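Local coordinates for putative curved DNA-binding protein (Chaetomium thermophilum var. thermophilum DSM 1495, PDB 4IPA) that probably acts in ribosome biogenesis as the Arx1 member of the methionine aminopeptidase-like M24 family, with DNA binding only a tentative assignment, at residues 37-42 / 118-123; 97-102 / 310-315. One frame throughout, in Å; residues are numbered along the deposited sequence. Where two conformers were deposited one is given.

Contact 1 lies in the core and contact 2 nearer the surface, their centres about 22 Å apart and their nearest atoms about 8 Å apart. In contact 1, helix 23-46 packs on the middle strand of a three-stranded antiparallel sheet through buried valine, leucine and isoleucine side chains. Contact 2 joins different elements: a loop running from strand 79-88 to strand 115-124, and the start of helix 312-324. There one glutamate carboxylate is gripped by backbone and hydroxyl donors, with little apolar packing. The two share a connection all the same, because the loop of contact 2 leads into the strand used by contact 1.

Contact 1: residues 37-42 / 118-123; sequences EKVLAE and IQLGAQ
Leu120 of the strand pushes its branched end against Val39 and Leu40 of the helix, and apolar packing carries the whole interface between the two segments. Its CD2 lies 3.9 Å from Val39 CG1 and equally close, 3.9 Å, to Leu40 CA, reaching the helix backbone between the two side chains. CD1, the other branch, rests 4.1 Å from Val39 CB. With chi1 at 56°, CG of Leu120 sits between backbone N and carbonyl carbon, and both methyls are presented to the helix. Leu40 makes a second apolar pair two residues earlier in the strand: its CD1 meets CG2 of Ile118 at 3.6 Å, the two side chains crossing at a slant. In Leu40, by contrast, CG stands anti to the backbone N (chi1 168°), which carries the tip from the flank of the helix to Ile118. Replacing Leu120 with an alanine would probably open a gap under Val39 and Leu40, since both methyls filling it would be gone.

Leu120 pairs through its backbone with Val131, while Ala122 N is bonded to Ser36 OG, a further tie to the same helix. The axes of the two short segments approach to 8.2 Å and run at 149°, roughly antiparallel, in an alpha-on-beta layer consistent with the M24 fold. Strand 115-124 lies between strands 79-88 and 127-136, Met64 of helix 53-69 also touches Leu120, and Val43 of helix 23-46 touches both Ile118 and Leu120.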
loop_
_atom_site.group_PDB
_atom_site.type_symbol
_atom_site.label_atom_id
_atom_site.label_comp_id
_atom_site.label_asym_id
_atom_site.label_seq_id
_atom_site.Cartn_x
_atom_site.Cartn_y
_atom_site.Cartn_z
ATOM N N GLU A 37 -3.641 4.037 -11.186
ATOM C CA GLU A 37 -5.065 3.759 -11.073
ATOM C C GLU A 37 -5.602 3.049 -12.311
ATOM O O GLU A 37 -6.468 2.184 -12.203
ATOM C CB GLU A 37 -5.869 5.033 -10.772
ATOM C CG GLU A 37 -5.571 5.626 -9.389
ATOM C CD GLU A 37 -6.370 6.898 -9.108
ATOM O OE1 GLU A 37 -7.026 7.414 -10.045
ATOM O OE2 GLU A 37 -6.352 7.385 -7.952
ATOM N N LYS A 38 -5.076 3.405 -13.478
ATOM C CA LYS A 38 -5.486 2.752 -14.721
ATOM C C LYS A 38 -4.999 1.298 -14.780
ATOM O O LYS A 38 -5.747 0.411 -15.186
ATOM C CB LYS A 38 -5.013 3.538 -15.945
ATOM C CG LYS A 38 -5.068 2.748 -17.258
ATOM C CD LYS A 38 -5.018 3.672 -18.474
ATOM C CE LYS A 38 -6.227 4.626 -18.486
ATOM N NZ LYS A 38 -6.257 5.582 -19.648
ATOM N N VAL A 39 -3.758 1.048 -14.358
ATOM C CA VAL A 39 -3.257 -0.332 -14.314
ATOM C C VAL A 39 -3.996 -1.142 -13.249
ATOM O O VAL A 39 -4.261 -2.334 -13.428
ATOM C CB VAL A 39 -1.735 -0.417 -14.068
ATOM C CG1 VAL A 39 -1.306 -1.876 -13.941
ATOM C CG2 VAL A 39 -0.958 0.282 -15.207
ATOM N N LEU A 40 -4.342 -0.483 -12.149
ATOM C CA LEU A 40 -5.059 -1.155 -11.071
ATOM C C LEU A 40 -6.421 -1.623 -11.557
ATOM O O LEU A 40 -6.894 -2.684 -11.168
ATOM C CB LEU A 40 -5.254 -0.225 -9.880
ATOM C CG LEU A 40 -6.238 -0.748 -8.827
ATOM C CD1 LEU A 40 -5.615 -1.950 -8.108
ATOM C CD2 LEU A 40 -6.625 0.370 -7.845
ATOM N N ALA A 41 -7.058 -0.814 -12.396
ATOM C CA ALA A 41 -8.392 -1.147 -12.866
ATOM C C ALA A 41 -8.320 -2.311 -13.846
ATOM O O ALA A 41 -9.127 -3.237 -13.769
ATOM C CB ALA A 41 -9.061 0.056 -13.507
ATOM N N GLU A 42 -7.334 -2.265 -14.742
ATOM C CA GLU A 42 -7.124 -3.342 -15.706
ATOM C C GLU A 42 -6.731 -4.633 -15.021
ATOM O O GLU A 42 -7.157 -5.698 -15.424
ATOM C CB GLU A 42 -6.067 -2.973 -16.754
ATOM C CG GLU A 42 -6.467 -1.841 -17.690
ATOM C CD GLU A 42 -7.721 -2.154 -18.515
ATOM O OE1 GLU A 42 -8.212 -3.308 -18.477
ATOM O OE2 GLU A 42 -8.217 -1.238 -19.212
ATOM N N ILE A 118 -4.650 -6.058 -4.360
ATOM C CA ILE A 118 -3.918 -5.685 -5.547
ATOM C C ILE A 118 -3.177 -4.389 -5.249
ATOM O O ILE A 118 -3.782 -3.342 -5.008
ATOM C CB ILE A 118 -4.853 -5.539 -6.740
ATOM C CG1 ILE A 118 -5.646 -6.840 -6.918
ATOM C CG2 ILE A 118 -4.056 -5.216 -8.004
ATOM C CD1 ILE A 118 -7.119 -6.638 -7.133
ATOM N N GLN A 119 -1.860 -4.489 -5.206
ATOM C CA GLN A 119 -1.012 -3.359 -4.879
ATOM C C GLN A 119 0.037 -3.223 -5.965
ATOM O O GLN A 119 0.725 -4.189 -6.320
ATOM C CB GLN A 119 -0.363 -3.551 -3.509
ATOM C CG GLN A 119 0.672 -2.498 -3.117
ATOM C CD GLN A 119 0.985 -2.559 -1.617
ATOM O OE1 GLN A 119 2.076 -2.190 -1.166
ATOM N NE2 GLN A 119 0.013 -3.036 -0.842
ATOM N N LEU A 120 0.146 -2.015 -6.497
ATOM C CA LEU A 120 1.085 -1.751 -7.567
ATOM C C LEU A 120 1.308 -0.258 -7.606
ATOM O O LEU A 120 0.657 0.480 -6.875
ATOM C CB LEU A 120 0.515 -2.246 -8.896
ATOM C CG LEU A 120 -0.849 -1.704 -9.319
ATOM C CD1 LEU A 120 -0.699 -0.403 -10.092
ATOM C CD2 LEU A 120 -1.588 -2.753 -10.173
ATOM N N GLY A 121 2.224 0.195 -8.445
ATOM C CA GLY A 121 2.412 1.622 -8.592
ATOM C C GLY A 121 3.454 2.046 -9.595
ATOM O O GLY A 121 4.354 1.274 -9.958
ATOM N N ALA A 122 3.317 3.293 -10.033
ATOM C CA ALA A 122 4.242 3.904 -10.967
ATOM C C ALA A 122 4.998 5.071 -10.352
ATOM O O ALA A 122 4.672 5.560 -9.265
ATOM C CB ALA A 122 3.510 4.378 -12.222
ATOM N N GLN A 123 5.953 5.566 -11.128
ATOM C CA GLN A 123 7.025 6.401 -10.641
ATOM C C GLN A 123 7.453 7.340 -11.787
ATOM O O GLN A 123 7.840 6.867 -12.858
ATOM C CB GLN A 123 8.147 5.429 -10.272
ATOM C CG GLN A 123 9.340 5.984 -9.701
ATOM C CD GLN A 123 10.270 6.531 -10.741
ATOM O OE1 GLN A 123 10.301 7.739 -10.956
ATOM N NE2 GLN A 123 11.062 5.651 -11.384
#

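Contact 2: residues 97-102 / 310-315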
loop_
_atom_site.group_PDB
_atom_site.type_symbol
_atom_site.label_atom_id
_atom_site.label_comp_id
_atom_site.label_asym_id
_atom_site.label_seq_id
_atom_site.Cartn_x
_atom_site.Cartn_y
_atom_site.Cartn_z
ATOM N N THR A 97 4.014 -11.846 -5.358
ATOM C CA THR A 97 4.434 -11.775 -6.764
ATOM C C THR A 97 5.495 -12.847 -7.069
ATOM O O THR A 97 6.682 -12.555 -7.154
ATOM C CB THR A 97 4.929 -10.349 -7.160
ATOM O OG1 THR A 97 5.613 -10.389 -8.420
ATOM C CG2 THR A 97 5.864 -9.778 -6.105
ATOM N N PRO A 98 5.046 -14.101 -7.254
ATOM C CA PRO A 98 5.932 -15.274 -7.240
ATOM C C PRO A 98 6.764 -15.482 -8.511
ATOM O O PRO A 98 6.506 -14.860 -9.544
ATOM C CB PRO A 98 4.954 -16.430 -7.041
ATOM C CG PRO A 98 3.709 -15.977 -7.724
ATOM C CD PRO A 98 3.648 -14.467 -7.530
ATOM N N LEU A 99 7.765 -16.357 -8.425
ATOM C CA LEU A 99 8.577 -16.719 -9.600
ATOM C C LEU A 99 7.847 -17.675 -10.536
ATOM O O LEU A 99 7.087 -18.534 -10.094
ATOM C CB LEU A 99 9.896 -17.347 -9.183
ATOM C CG LEU A 99 10.830 -16.443 -8.380
ATOM C CD1 LEU A 99 12.169 -17.120 -8.164
ATOM C CD2 LEU A 99 11.009 -15.114 -9.104
ATOM N N ARG A 100 8.085 -17.529 -11.829
ATOM C CA ARG A 100 7.544 -18.475 -12.802
ATOM C C ARG A 100 8.171 -19.866 -12.649
ATOM O O ARG A 100 7.493 -20.877 -12.850
ATOM C CB ARG A 100 7.702 -17.960 -14.243
ATOM C CG ARG A 100 6.989 -18.831 -15.265
ATOM C CD ARG A 100 6.724 -18.109 -16.584
ATOM N NE ARG A 100 5.568 -17.218 -16.526
ATOM C CZ ARG A 100 4.303 -17.624 -16.438
ATOM N NH1 ARG A 100 4.014 -18.916 -16.375
ATOM N NH2 ARG A 100 3.320 -16.732 -16.399
ATOM N N SER A 101 9.448 -19.906 -12.264
ATOM C CA SER A 101 10.188 -21.166 -12.106
ATOM C C SER A 101 9.920 -21.899 -10.784
ATOM O O SER A 101 10.383 -23.020 -10.590
ATOM C CB SER A 101 11.694 -20.920 -12.245
ATOM O OG SER A 101 12.168 -20.094 -11.186
ATOM N N ASP A 102 9.216 -21.252 -9.862
ATOM C CA ASP A 102 8.680 -21.960 -8.694
ATOM C C ASP A 102 7.353 -22.551 -9.137
ATOM O O ASP A 102 6.321 -21.884 -9.076
ATOM C CB ASP A 102 8.467 -21.005 -7.517
ATOM C CG ASP A 102 9.755 -20.695 -6.775
ATOM O OD1 ASP A 102 10.756 -21.418 -6.967
ATOM O OD2 ASP A 102 9.761 -19.741 -5.983
ATOM N N GLU A 310 15.701 -10.093 -15.635
ATOM C CA GLU A 310 15.913 -10.766 -16.920
ATOM C C GLU A 310 15.994 -12.285 -16.819
ATOM O O GLU A 310 15.522 -12.987 -17.706
ATOM C CB GLU A 310 17.186 -10.250 -17.606
ATOM C CG GLU A 310 17.130 -8.803 -18.066
ATOM C CD GLU A 310 18.440 -8.334 -18.696
ATOM O OE1 GLU A 310 19.230 -9.192 -19.151
ATOM O OE2 GLU A 310 18.687 -7.107 -18.730
ATOM N N ASP A 311 16.616 -12.786 -15.754
ATOM C CA ASP A 311 16.843 -14.227 -15.614
ATOM C C ASP A 311 16.664 -14.722 -14.176
ATOM O O ASP A 311 17.417 -14.327 -13.285
ATOM C CB ASP A 311 18.249 -14.603 -16.109
ATOM C CG ASP A 311 18.522 -16.093 -15.999
ATOM O OD1 ASP A 311 18.926 -16.562 -14.909
ATOM O OD2 ASP A 311 18.324 -16.805 -17.004
ATOM N N GLU A 312 15.690 -15.600 -13.954
ATOM C CA GLU A 312 15.375 -16.024 -12.588
ATOM C C GLU A 312 16.529 -16.737 -11.902
ATOM O O GLU A 312 16.756 -16.550 -10.701
ATOM C CB GLU A 312 14.076 -16.845 -12.519
ATOM C CG GLU A 312 12.864 -16.066 -13.004
ATOM C CD GLU A 312 11.533 -16.743 -12.712
ATOM O OE1 GLU A 312 11.520 -17.943 -12.363
ATOM O OE2 GLU A 312 10.491 -16.061 -12.839
ATOM N N ARG A 313 17.268 -17.547 -12.648
ATOM C CA ARG A 313 18.436 -18.199 -12.062
ATOM C C ARG A 313 19.497 -17.224 -11.554
ATOM O O ARG A 313 19.981 -17.374 -10.443
ATOM C CB ARG A 313 19.033 -19.250 -13.005
ATOM C CG ARG A 313 18.597 -20.659 -12.636
ATOM C CD ARG A 313 18.979 -21.670 -13.698
ATOM N NE ARG A 313 20.413 -21.642 -13.969
ATOM C CZ ARG A 313 21.343 -22.195 -13.195
ATOM N NH1 ARG A 313 21.011 -22.833 -12.074
ATOM N NH2 ARG A 313 22.615 -22.103 -13.549
ATOM N N ASP A 314 19.864 -16.237 -12.361
ATOM C CA ASP A 314 20.701 -15.149 -11.869
ATOM C C ASP A 314 20.038 -14.427 -10.680
ATOM O O ASP A 314 20.701 -14.008 -9.723
ATOM C CB ASP A 314 20.998 -14.136 -12.991
ATOM C CG ASP A 314 22.000 -14.663 -14.027
ATOM O OD1 ASP A 314 22.684 -15.654 -13.728
ATOM O OD2 ASP A 314 22.124 -14.089 -15.134
ATOM N N ALA A 315 18.718 -14.294 -10.739
ATOM C CA ALA A 315 18.017 -13.534 -9.712
ATOM C C ALA A 315 18.237 -14.231 -8.376
ATOM O O ALA A 315 18.625 -13.592 -7.400
ATOM C CB ALA A 315 16.549 -13.422 -10.026
#
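Glu312 sets its carboxylate against the N-H groups of a type I beta turn formed by Leu99 to Asp102, part of a long loop in this M24-family chain, and both of its oxygens find donors there. OE2 accepts from Arg100 N at 3.0 Å, with an N-H...O angle of 148°. OE1 accepts from the next amide, Ser101 N, at 2.9 Å. Each amide uses the syn lone pair of its oxygen, so two consecutive N-H groups grip the carboxylate as a fork and fix its rotation. A third donor, Ser101 OG, reaches OE1 at a short 2.5 Å, almost in line with the C-O bond. With chi1 at 65°, OG sits between its own backbone N and carbonyl carbon, and from there shares OE1 with Ser101 N.

A weak bond from Asp102 N to Leu99 O spans the turn. Leu99 lines the carboxylate with carbon, its CD2 lying 3.9 Å from Glu312 OE2. Beyond CG the glutamate chain is extended, which brings the acid out from the helix to the loop.

The positive end of Arg100 turns elsewhere: NH2 forms salt bridges with Glu58 and Asp55. Asp102 is paired through OD1 with Arg270, whose side chain is also touched by Leu99.

Glu312 is the first residue of helix 312-324, and two amides of the first turn, those of Asp314 and Ala315, are met by Asp311. Ala315 N bonds to Asp311 O. Asp311 is the N-cap: its OD1 receives Asp314 N at 2.7 Å in a nearly straight bond of 169°.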